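Local structure of glucose-6-phosphate isomerase like protein (1WIW) at residues B[46-49]-B[50-54]; B[114-117]-B[118-122]; B[126-129]-B[130-134]; B[197-200]-B[201-204]. The protein belongs to the PGI/PMI family, probably interconverts glucose 6-phosphate or mannose 6-phosphate with fructose 6-phosphate, and is built from two SIS-type halves. One frame throughout, in Å; residues are numbered along the deposited sequence.

Contact 1. Residues B[46-49]-B[50-54]; sequences EGQF and AALLS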
loop_
_atom_site.group_PDB
_atom_site.type_symbol
_atom_site.label_atom_id
_atom_site.label_comp_id
_atom_site.label_asym_id
_atom_site.label_seq_id
_atom_site.Cartn_x
_atom_site.Cartn_y
_atom_site.Cartn_z
ATOM N N GLU B 46 -1.508 -12.943 -7.477
ATOM C CA GLU B 46 -1.302 -12.582 -8.875
ATOM C C GLU B 46 -2.575 -12.127 -9.576
ATOM O O GLU B 46 -2.530 -11.695 -10.726
ATOM C CB GLU B 46 -0.696 -13.768 -9.639
ATOM C CG GLU B 46 0.762 -14.069 -9.271
ATOM C CD GLU B 46 1.297 -15.340 -9.930
ATOM O OE1 GLU B 46 0.723 -15.773 -10.956
ATOM O OE2 GLU B 46 2.301 -15.893 -9.424
ATOM N N GLY B 47 -3.708 -12.223 -8.885
ATOM C CA GLY B 47 -4.961 -11.809 -9.487
ATOM C C GLY B 47 -5.561 -10.538 -8.905
ATOM O O GLY B 47 -6.510 -9.986 -9.468
ATOM N N GLN B 48 -5.012 -10.056 -7.794
ATOM C CA GLN B 48 -5.554 -8.862 -7.148
ATOM C C GLN B 48 -5.484 -7.570 -7.961
ATOM O O GLN B 48 -6.482 -6.862 -8.096
ATOM C CB GLN B 48 -4.880 -8.628 -5.799
ATOM C CG GLN B 48 -5.481 -7.443 -5.064
ATOM C CD GLN B 48 -4.838 -7.188 -3.724
ATOM O OE1 GLN B 48 -4.979 -7.982 -2.789
ATOM N NE2 GLN B 48 -4.122 -6.075 -3.618
ATOM N N PHE B 49 -4.308 -7.259 -8.491
ATOM C CA PHE B 49 -4.135 -6.042 -9.276
ATOM C C PHE B 49 -5.122 -6.000 -10.443
ATOM O O PHE B 49 -5.764 -4.976 -10.693
ATOM C CB PHE B 49 -2.694 -5.968 -9.789
ATOM C CG PHE B 49 -2.344 -4.671 -10.467
ATOM C CD1 PHE B 49 -2.549 -3.452 -9.824
ATOM C CD2 PHE B 49 -1.779 -4.671 -11.738
ATOM C CE1 PHE B 49 -2.193 -2.254 -10.439
ATOM C CE2 PHE B 49 -1.420 -3.481 -12.365
ATOM C CZ PHE B 49 -1.627 -2.269 -11.714
ATOM N N ALA B 50 -5.246 -7.122 -11.146
ATOM C CA ALA B 50 -6.140 -7.222 -12.297
ATOM C C ALA B 50 -7.595 -7.006 -11.889
ATOM O O ALA B 50 -8.360 -6.345 -12.596
ATOM C CB ALA B 50 -5.972 -8.591 -12.965
ATOM N N ALA B 51 -7.977 -7.569 -10.748
ATOM C CA ALA B 51 -9.342 -7.418 -10.253
ATOM C C ALA B 51 -9.640 -5.933 -10.042
ATOM O O ALA B 51 -10.698 -5.441 -10.429
ATOM C CB ALA B 51 -9.515 -8.181 -8.944
ATOM N N LEU B 52 -8.698 -5.221 -9.436
ATOM C CA LEU B 52 -8.876 -3.794 -9.183
ATOM C C LEU B 52 -8.899 -2.978 -10.473
ATOM O O LEU B 52 -9.716 -2.070 -10.622
ATOM C CB LEU B 52 -7.773 -3.278 -8.251
ATOM C CG LEU B 52 -7.966 -3.559 -6.752
ATOM C CD1 LEU B 52 -9.172 -2.777 -6.248
ATOM C CD2 LEU B 52 -8.163 -5.048 -6.498
ATOM N N LEU B 53 -8.006 -3.306 -11.402
ATOM C CA LEU B 53 -7.929 -2.608 -12.685
ATOM C C LEU B 53 -9.219 -2.695 -13.480
ATOM O O LEU B 53 -9.593 -1.748 -14.164
ATOM C CB LEU B 53 -6.807 -3.180 -13.554
ATOM C CG LEU B 53 -5.454 -2.484 -13.507
ATOM C CD1 LEU B 53 -5.598 -1.020 -13.922
ATOM C CD2 LEU B 53 -4.909 -2.597 -12.108
ATOM N N SER B 54 -9.881 -3.845 -13.403
ATOM C CA SER B 54 -11.125 -4.064 -14.127
ATOM C C SER B 54 -12.208 -3.090 -13.672
ATOM O O SER B 54 -13.107 -2.751 -14.435
ATOM C CB SER B 54 -11.615 -5.494 -13.905
ATOM O OG SER B 54 -12.132 -5.640 -12.592
HETATM O O HOH W 1 -3.205 -9.178 -10.940
#
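A single water is gripped from two sides, by Glu46 O at 2.6 Å from the water oxygen, to which it donates, and by Ala50 N at 2.9 Å, from which it accepts. Glu46 O and Ala50 N are themselves 5.3 Å apart, too far for a direct bond, so the water stands in for the missing backbone link at the mouth of helix 48-54. One residue on, the closure is direct: Ala51 N donates to Gly47 O at 3.1 Å, with an N-H...O angle of 153°. Leu52 N repeats the step onto Gln48 O, also at 3.1 Å. This turn follows strand 39-45 in a beta-alpha-beta unit, a strand-turn-helix that resembles the Rossmann-type pattern in sequence. On the outer side Gln48 CG runs alongside Leu52 CD2 at 3.9 Å, both side chains pointing the same way. The Phe49 ring has CG anti to the backbone N (chi1 -173°), which leans the ring along the helix toward Leu53, whose CD2 lies above the middle of one face, 13° from the ring normal; their modelled separation is too tight to be trusted. Replacing Phe49 by an alanine would probably take away the apolar surface beside Leu53 and open a gap toward Phe172, Leu175, Ala178 and Val255, which the ring also touches. Farther along, Ser54 OG donates to Ala51 O at 2.6 Å.

Contact 2. Residues B[114-117]-B[118-122]; sequences YLRF and LLLAT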
loop_
_atom_site.group_PDB
_atom_site.type_symbol
_atom_site.label_atom_id
_atom_site.label_comp_id
_atom_site.label_asym_id
_atom_site.label_seq_id
_atom_site.Cartn_x
_atom_site.Cartn_y
_atom_site.Cartn_z
ATOM N N TYR B 114 -4.530 -12.371 -16.160
ATOM C CA TYR B 114 -5.798 -12.335 -15.426
ATOM C C TYR B 114 -6.670 -11.211 -15.990
ATOM O O TYR B 114 -7.867 -11.398 -16.227
ATOM C CB TYR B 114 -5.579 -12.078 -13.928
ATOM C CG TYR B 114 -5.177 -13.291 -13.111
ATOM C CD1 TYR B 114 -3.837 -13.606 -12.901
ATOM C CD2 TYR B 114 -6.144 -14.113 -12.530
ATOM C CE1 TYR B 114 -3.464 -14.714 -12.124
ATOM C CE2 TYR B 114 -5.790 -15.218 -11.755
ATOM C CZ TYR B 114 -4.450 -15.515 -11.555
ATOM O OH TYR B 114 -4.097 -16.604 -10.789
ATOM N N LEU B 115 -6.067 -10.040 -16.197
ATOM C CA LEU B 115 -6.800 -8.888 -16.725
ATOM C C LEU B 115 -7.379 -9.173 -18.106
ATOM O O LEU B 115 -8.539 -8.857 -18.379
ATOM C CB LEU B 115 -5.892 -7.654 -16.798
ATOM C CG LEU B 115 -6.553 -6.404 -17.403
ATOM C CD1 LEU B 115 -7.748 -5.971 -16.564
ATOM C CD2 LEU B 115 -5.542 -5.293 -17.490
ATOM N N ARG B 116 -6.562 -9.770 -18.969
ATOM C CA ARG B 116 -6.989 -10.115 -20.321
ATOM C C ARG B 116 -8.232 -11.003 -20.266
ATOM O O ARG B 116 -9.191 -10.800 -21.012
ATOM C CB ARG B 116 -5.852 -10.832 -21.058
ATOM C CG ARG B 116 -6.214 -11.385 -22.442
ATOM C CD ARG B 116 -4.946 -11.628 -23.261
ATOM N NE ARG B 116 -5.202 -12.261 -24.554
ATOM C CZ ARG B 116 -5.365 -13.570 -24.726
ATOM N NH1 ARG B 116 -5.594 -14.065 -25.942
ATOM N NH2 ARG B 116 -5.290 -14.391 -23.681
ATOM N N PHE B 117 -8.220 -11.979 -19.367
ATOM C CA PHE B 117 -9.359 -12.876 -19.226
ATOM C C PHE B 117 -10.603 -12.103 -18.800
ATOM O O PHE B 117 -11.670 -12.276 -19.389
ATOM C CB PHE B 117 -9.051 -13.979 -18.209
ATOM C CG PHE B 117 -10.197 -14.929 -17.982
ATOM C CD1 PHE B 117 -11.100 -14.719 -16.941
ATOM C CD2 PHE B 117 -10.383 -16.027 -18.820
ATOM C CE1 PHE B 117 -12.172 -15.594 -16.737
ATOM C CE2 PHE B 117 -11.452 -16.906 -18.626
ATOM C CZ PHE B 117 -12.347 -16.689 -17.583
ATOM N N LEU B 118 -10.466 -11.247 -17.788
ATOM C CA LEU B 118 -11.599 -10.453 -17.305
ATOM C C LEU B 118 -12.175 -9.532 -18.373
ATOM O O LEU B 118 -13.392 -9.422 -18.511
ATOM C CB LEU B 118 -11.206 -9.614 -16.083
ATOM C CG LEU B 118 -11.034 -10.345 -14.750
ATOM C CD1 LEU B 118 -10.785 -9.338 -13.633
ATOM C CD2 LEU B 118 -12.289 -11.149 -14.446
ATOM N N LEU B 119 -11.313 -8.867 -19.134
ATOM C CA LEU B 119 -11.803 -7.973 -20.174
ATOM C C LEU B 119 -12.567 -8.760 -21.238
ATOM O O LEU B 119 -13.624 -8.329 -21.697
ATOM C CB LEU B 119 -10.644 -7.197 -20.813
ATOM C CG LEU B 119 -9.876 -6.243 -19.887
ATOM C CD1 LEU B 119 -8.847 -5.463 -20.695
ATOM C CD2 LEU B 119 -10.847 -5.283 -19.210
ATOM N N LEU B 120 -12.037 -9.917 -21.622
ATOM C CA LEU B 120 -12.685 -10.755 -22.627
ATOM C C LEU B 120 -13.958 -11.402 -22.085
ATOM O O LEU B 120 -14.875 -11.725 -22.848
ATOM C CB LEU B 120 -11.730 -11.847 -23.110
ATOM C CG LEU B 120 -10.537 -11.408 -23.960
ATOM C CD1 LEU B 120 -9.613 -12.586 -24.200
ATOM C CD2 LEU B 120 -11.034 -10.855 -25.281
ATOM N N ALA B 121 -14.008 -11.589 -20.771
ATOM C CA ALA B 121 -15.163 -12.204 -20.130
ATOM C C ALA B 121 -16.289 -11.201 -19.888
ATOM O O ALA B 121 -17.444 -11.587 -19.699
ATOM C CB ALA B 121 -14.747 -12.835 -18.804
ATOM N N THR B 122 -15.953 -9.917 -19.894
ATOM C CA THR B 122 -16.948 -8.879 -19.641
ATOM C C THR B 122 -17.256 -7.993 -20.848
ATOM O O THR B 122 -17.703 -6.858 -20.693
ATOM C CB THR B 122 -16.505 -7.984 -18.460
ATOM O OG1 THR B 122 -15.214 -7.433 -18.737
ATOM C CG2 THR B 122 -16.440 -8.795 -17.167
#
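Leu115 and Leu119 meet one helical turn apart, CD1 of Leu115 lying 4.0 Å from CG of Leu119. Beside them, Arg116 CG approaches Leu120 CD1, again at 4.0 Å, and that same methyl sits over one face of the guanidinium. A looser third pair is Phe117 CE1 with Ala121 CB, 4.3 Å apart. In Leu115, CG swings opposite the backbone N (chi1 177°), sending the side chain along the helix toward Leu119, whereas Leu118, Leu119 and Leu120 keep CG beside their own N. The backbone that sets these spacings is regular: Leu119 N donates to Leu115 O at 2.9 Å with an N-H...O angle of 165°, and Leu118 N and Leu120 N do likewise to Tyr114 O and Arg116 O. Helix 110-121 flanks the parallel sheet of the N-terminal SIS-type half, with Leu118 and Ala121 set against Phe66 of strand 64-70. Toward the C-terminal end the bonding becomes less straight. Ala121 N still reaches Phe117 O at 2.8 Å, but at 133°, and it makes a weak bond to Leu118 O as well. Thr122, the first residue off helical backbone angles, returns OG1 to Leu118 O at 2.7 Å. Farther out, the extended Arg116 chain delivers NH2 to Gly28 O, and both its stem and Leu120 pack against Leu128 of helix 125-139.

Contact 3. Residues B[126-129]-B[130-134]; sequences EVLR and SVDEA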
loop_
_atom_site.group_PDB
_atom_site.type_symbol
_atom_site.label_atom_id
_atom_site.label_comp_id
_atom_site.label_asym_id
_atom_site.label_seq_id
_atom_site.Cartn_x
_atom_site.Cartn_y
_atom_site.Cartn_z
ATOM N N GLU B 126 -12.359 -4.317 -26.982
ATOM C CA GLU B 126 -11.718 -3.110 -27.491
ATOM C C GLU B 126 -10.759 -2.506 -26.479
ATOM O O GLU B 126 -9.703 -2.006 -26.849
ATOM C CB GLU B 126 -12.761 -2.074 -27.910
ATOM C CG GLU B 126 -13.523 -2.457 -29.168
ATOM C CD GLU B 126 -12.618 -3.004 -30.262
ATOM O OE1 GLU B 126 -11.611 -2.347 -30.603
ATOM O OE2 GLU B 126 -12.917 -4.097 -30.783
ATOM N N VAL B 127 -11.125 -2.547 -25.204
ATOM C CA VAL B 127 -10.249 -2.022 -24.168
ATOM C C VAL B 127 -8.974 -2.863 -24.179
ATOM O O VAL B 127 -7.867 -2.328 -24.114
ATOM C CB VAL B 127 -10.894 -2.124 -22.775
ATOM C CG1 VAL B 127 -9.926 -1.616 -21.721
ATOM C CG2 VAL B 127 -12.175 -1.316 -22.739
ATOM N N LEU B 128 -9.142 -4.180 -24.257
ATOM C CA LEU B 128 -8.004 -5.096 -24.293
ATOM C C LEU B 128 -7.115 -4.776 -25.488
ATOM O O LEU B 128 -5.891 -4.801 -25.386
ATOM C CB LEU B 128 -8.482 -6.549 -24.383
ATOM C CG LEU B 128 -7.390 -7.606 -24.598
ATOM C CD1 LEU B 128 -6.422 -7.613 -23.408
ATOM C CD2 LEU B 128 -8.033 -8.976 -24.772
ATOM N N ARG B 129 -7.726 -4.474 -26.628
ATOM C CA ARG B 129 -6.937 -4.146 -27.805
ATOM C C ARG B 129 -6.039 -2.934 -27.554
ATOM O O ARG B 129 -4.894 -2.918 -27.991
ATOM C CB ARG B 129 -7.835 -3.883 -29.023
ATOM C CG ARG B 129 -7.045 -3.421 -30.247
ATOM C CD ARG B 129 -7.890 -3.372 -31.517
ATOM N NE ARG B 129 -7.783 -4.604 -32.293
ATOM C CZ ARG B 129 -6.660 -5.039 -32.866
ATOM N NH1 ARG B 129 -5.537 -4.338 -32.752
ATOM N NH2 ARG B 129 -6.657 -6.176 -33.550
ATOM N N SER B 130 -6.547 -1.926 -26.841
ATOM C CA SER B 130 -5.741 -0.734 -26.565
ATOM C C SER B 130 -4.573 -1.081 -25.630
ATOM O O SER B 130 -3.491 -0.499 -25.728
ATOM C CB SER B 130 -6.600 0.378 -25.944
ATOM O OG SER B 130 -6.974 0.073 -24.610
ATOM N N VAL B 131 -4.796 -2.029 -24.725
ATOM C CA VAL B 131 -3.745 -2.463 -23.804
ATOM C C VAL B 131 -2.651 -3.189 -24.596
ATOM O O VAL B 131 -1.467 -2.889 -24.466
ATOM C CB VAL B 131 -4.305 -3.424 -22.738
ATOM C CG1 VAL B 131 -3.158 -4.141 -22.017
ATOM C CG2 VAL B 131 -5.158 -2.652 -21.744
ATOM N N ASP B 132 -3.062 -4.157 -25.411
ATOM C CA ASP B 132 -2.120 -4.914 -26.233
ATOM C C ASP B 132 -1.340 -3.989 -27.169
ATOM O O ASP B 132 -0.135 -4.154 -27.361
ATOM C CB ASP B 132 -2.871 -5.961 -27.062
ATOM C CG ASP B 132 -3.388 -7.117 -26.221
ATOM O OD1 ASP B 132 -4.112 -7.975 -26.768
ATOM O OD2 ASP B 132 -3.065 -7.174 -25.018
ATOM N N GLU B 133 -2.030 -3.022 -27.762
ATOM C CA GLU B 133 -1.376 -2.085 -28.676
ATOM C C GLU B 133 -0.286 -1.300 -27.954
ATOM O O GLU B 133 0.809 -1.112 -28.480
ATOM C CB GLU B 133 -2.411 -1.126 -29.276
ATOM C CG GLU B 133 -3.294 -1.782 -30.329
ATOM C CD GLU B 133 -4.494 -0.937 -30.714
ATOM O OE1 GLU B 133 -5.145 -1.270 -31.728
ATOM O OE2 GLU B 133 -4.798 0.047 -30.003
ATOM N N ALA B 134 -0.594 -0.852 -26.744
ATOM C CA ALA B 134 0.351 -0.094 -25.935
ATOM C C ALA B 134 1.563 -0.950 -25.554
ATOM O O ALA B 134 2.705 -0.493 -25.622
ATOM C CB ALA B 134 -0.344 0.422 -24.682
#
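The guanidinium of Arg129 is met at its edge, near its own plane, by the carboxylate oxygen OE1 of Glu133, with NH1 donating at 3.3 Å and an N-H...O angle of 160°. This is an i to i+4 salt bridge on the surface of helix 125-139. The fit is not flat: the two planes are 51° apart, and NH1 reaches OE1 on its anti side, tilted out of the carboxylate plane. A bend at chi3 of Arg129 turns the guanidinium toward Glu133, while its aliphatic stem passes close to the acid. The next carboxylate, Asp132, lies across Leu128, with OD2 3.7 Å from Leu128 CD1. That oxygen is hydrogen-bonded to Tyr112 OH of helix 110-121. With an alanine at Asp132, Tyr112 OH would probably lose this acceptor, and the CD1 methyl of Leu128 would be left without its neighbour on that side. Elsewhere on the helix, Val127 and Val131 pack against Leu252 of helix 251-272, and Ser130 OG bonds to Asn250 ND2. Val127 O serves two donors: Val131 N at 3.1 Å, and Ser130 OG, which comes to a lone pair in the carbonyl plane at 2.6 Å.

Contact 4. Residues B[197-200]-B[201-204]; sequences SALE and FFLV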
loop_
_atom_site.group_PDB
_atom_site.type_symbol
_atom_site.label_atom_id
_atom_site.label_comp_id
_atom_site.label_asym_id
_atom_site.label_seq_id
_atom_site.Cartn_x
_atom_site.Cartn_y
_atom_site.Cartn_z
ATOM N N SER B 197 -1.719 9.571 1.604
ATOM C CA SER B 197 -1.429 11.002 1.498
ATOM C C SER B 197 0.022 11.085 1.050
ATOM O O SER B 197 0.913 11.392 1.844
ATOM C CB SER B 197 -1.585 11.702 2.857
ATOM O OG SER B 197 -2.918 11.636 3.332
ATOM N N ALA B 198 0.251 10.803 -0.229
ATOM C CA ALA B 198 1.595 10.787 -0.785
ATOM C C ALA B 198 2.388 12.092 -0.757
ATOM O O ALA B 198 3.538 12.108 -0.320
ATOM C CB ALA B 198 1.548 10.246 -2.210
ATOM N N LEU B 199 1.793 13.183 -1.223
ATOM C CA LEU B 199 2.513 14.452 -1.265
ATOM C C LEU B 199 2.936 14.955 0.120
ATOM O O LEU B 199 4.033 15.482 0.280
ATOM C CB LEU B 199 1.675 15.508 -1.997
ATOM C CG LEU B 199 1.260 15.117 -3.425
ATOM C CD1 LEU B 199 0.524 16.273 -4.083
ATOM C CD2 LEU B 199 2.490 14.745 -4.245
ATOM N N GLU B 200 2.074 14.790 1.115
ATOM C CA GLU B 200 2.408 15.219 2.473
ATOM C C GLU B 200 3.630 14.418 2.929
ATOM O O GLU B 200 4.539 14.949 3.566
ATOM C CB GLU B 200 1.229 14.960 3.419
ATOM C CG GLU B 200 -0.036 15.735 3.060
ATOM C CD GLU B 200 0.050 17.210 3.413
ATOM O OE1 GLU B 200 1.173 17.706 3.655
ATOM O OE2 GLU B 200 -1.008 17.877 3.441
ATOM N N PHE B 201 3.629 13.134 2.583
ATOM C CA PHE B 201 4.708 12.219 2.921
ATOM C C PHE B 201 6.036 12.711 2.332
ATOM O O PHE B 201 7.066 12.746 3.021
ATOM C CB PHE B 201 4.361 10.831 2.372
ATOM C CG PHE B 201 5.449 9.810 2.538
ATOM C CD1 PHE B 201 5.702 9.233 3.777
ATOM C CD2 PHE B 201 6.203 9.402 1.443
ATOM C CE1 PHE B 201 6.692 8.262 3.925
ATOM C CE2 PHE B 201 7.196 8.432 1.579
ATOM C CZ PHE B 201 7.439 7.862 2.826
ATOM N N PHE B 202 6.008 13.098 1.060
ATOM C CA PHE B 202 7.209 13.579 0.384
ATOM C C PHE B 202 7.779 14.823 1.068
ATOM O O PHE B 202 8.990 14.993 1.148
ATOM C CB PHE B 202 6.892 13.906 -1.077
ATOM C CG PHE B 202 6.412 12.726 -1.883
ATOM C CD1 PHE B 202 5.647 12.924 -3.027
ATOM C CD2 PHE B 202 6.743 11.422 -1.514
ATOM C CE1 PHE B 202 5.214 11.839 -3.800
ATOM C CE2 PHE B 202 6.316 10.330 -2.278
ATOM C CZ PHE B 202 5.550 10.541 -3.426
ATOM N N LEU B 203 6.890 15.680 1.557
ATOM C CA LEU B 203 7.267 16.928 2.217
ATOM C C LEU B 203 7.934 16.800 3.578
ATOM O O LEU B 203 8.909 17.495 3.853
ATOM C CB LEU B 203 6.038 17.827 2.375
ATOM C CG LEU B 203 5.488 18.542 1.143
ATOM C CD1 LEU B 203 4.119 19.116 1.453
ATOM C CD2 LEU B 203 6.454 19.649 0.722
ATOM N N VAL B 204 7.422 15.918 4.430
ATOM C CA VAL B 204 7.972 15.782 5.778
ATOM C C VAL B 204 8.793 14.538 6.096
ATOM O O VAL B 204 9.697 14.589 6.932
ATOM C CB VAL B 204 6.846 15.885 6.833
ATOM C CG1 VAL B 204 6.232 17.278 6.805
ATOM C CG2 VAL B 204 5.780 14.840 6.559
#
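Phe202 leaves the backbone of helix 198-204, part of the C-terminal SIS-type half, with CB 3.5 Å from Leu199 O, and CG beside its own N (chi1 -61°) turns the ring back toward the first turn, against Ala198. There CG comes within 3.3 Å of Ala198 O, which stands over one face of the ring, displaced from the centre toward the rim. CD1 meets Leu199 CD2 at 3.8 Å, obliquely, and at the tip CZ reaches Ala198 CB at 4.2 Å. Beyond the helix this ring packs against strand 164-168 and helix 225-234: Tyr168 packs edge-to-face with it, and Ile233 and Leu234 touch it too. Ala198 O also accepts the N-H of Phe202 at 3.0 Å, within the carbonyl plane. Phe201 is turned toward Pro194 and Pro195, and its ring edge faces CE2 of Phe202. Several residues of the helix meet the second subunit, where Phe201 packs on Ala184. Ser197, at the N-cap position but making no capping bond, gives its OG to Tyr72 O of that subunit. Glu200 bends at chi2, placing OE1 3.9 Å from Leu203 CD1, while OE2 accepts from Leu74 N of the second subunit. At the far end, Val204 N donates to Glu200 O at 3.2 Å, with an N-H...O angle of 155°.

Overall arrangement
Contacts 1, 2 and 3 form a continuous packed series, whereas contact 4 stands apart. Contacts 1 and 2, with centres 10 Å apart, join where Ala50 CB lies 3.6 Å from Tyr114 CB. Contacts 2 and 3 have centres 12 Å apart; Leu120 CD2 meets Leu128 CD2 at 3.6 Å on successive helices. Contacts 1 and 3 do not touch, their nearest atoms being about 8 Å apart. Within one chain contact 4 is remote, its centre 26 Å from that of contact 1, yet the dimer brings these regions together: Gln48 packs on Pro196 of the second subunit, and Ser197 on its Gly45. The position of the active site is not established by these contacts.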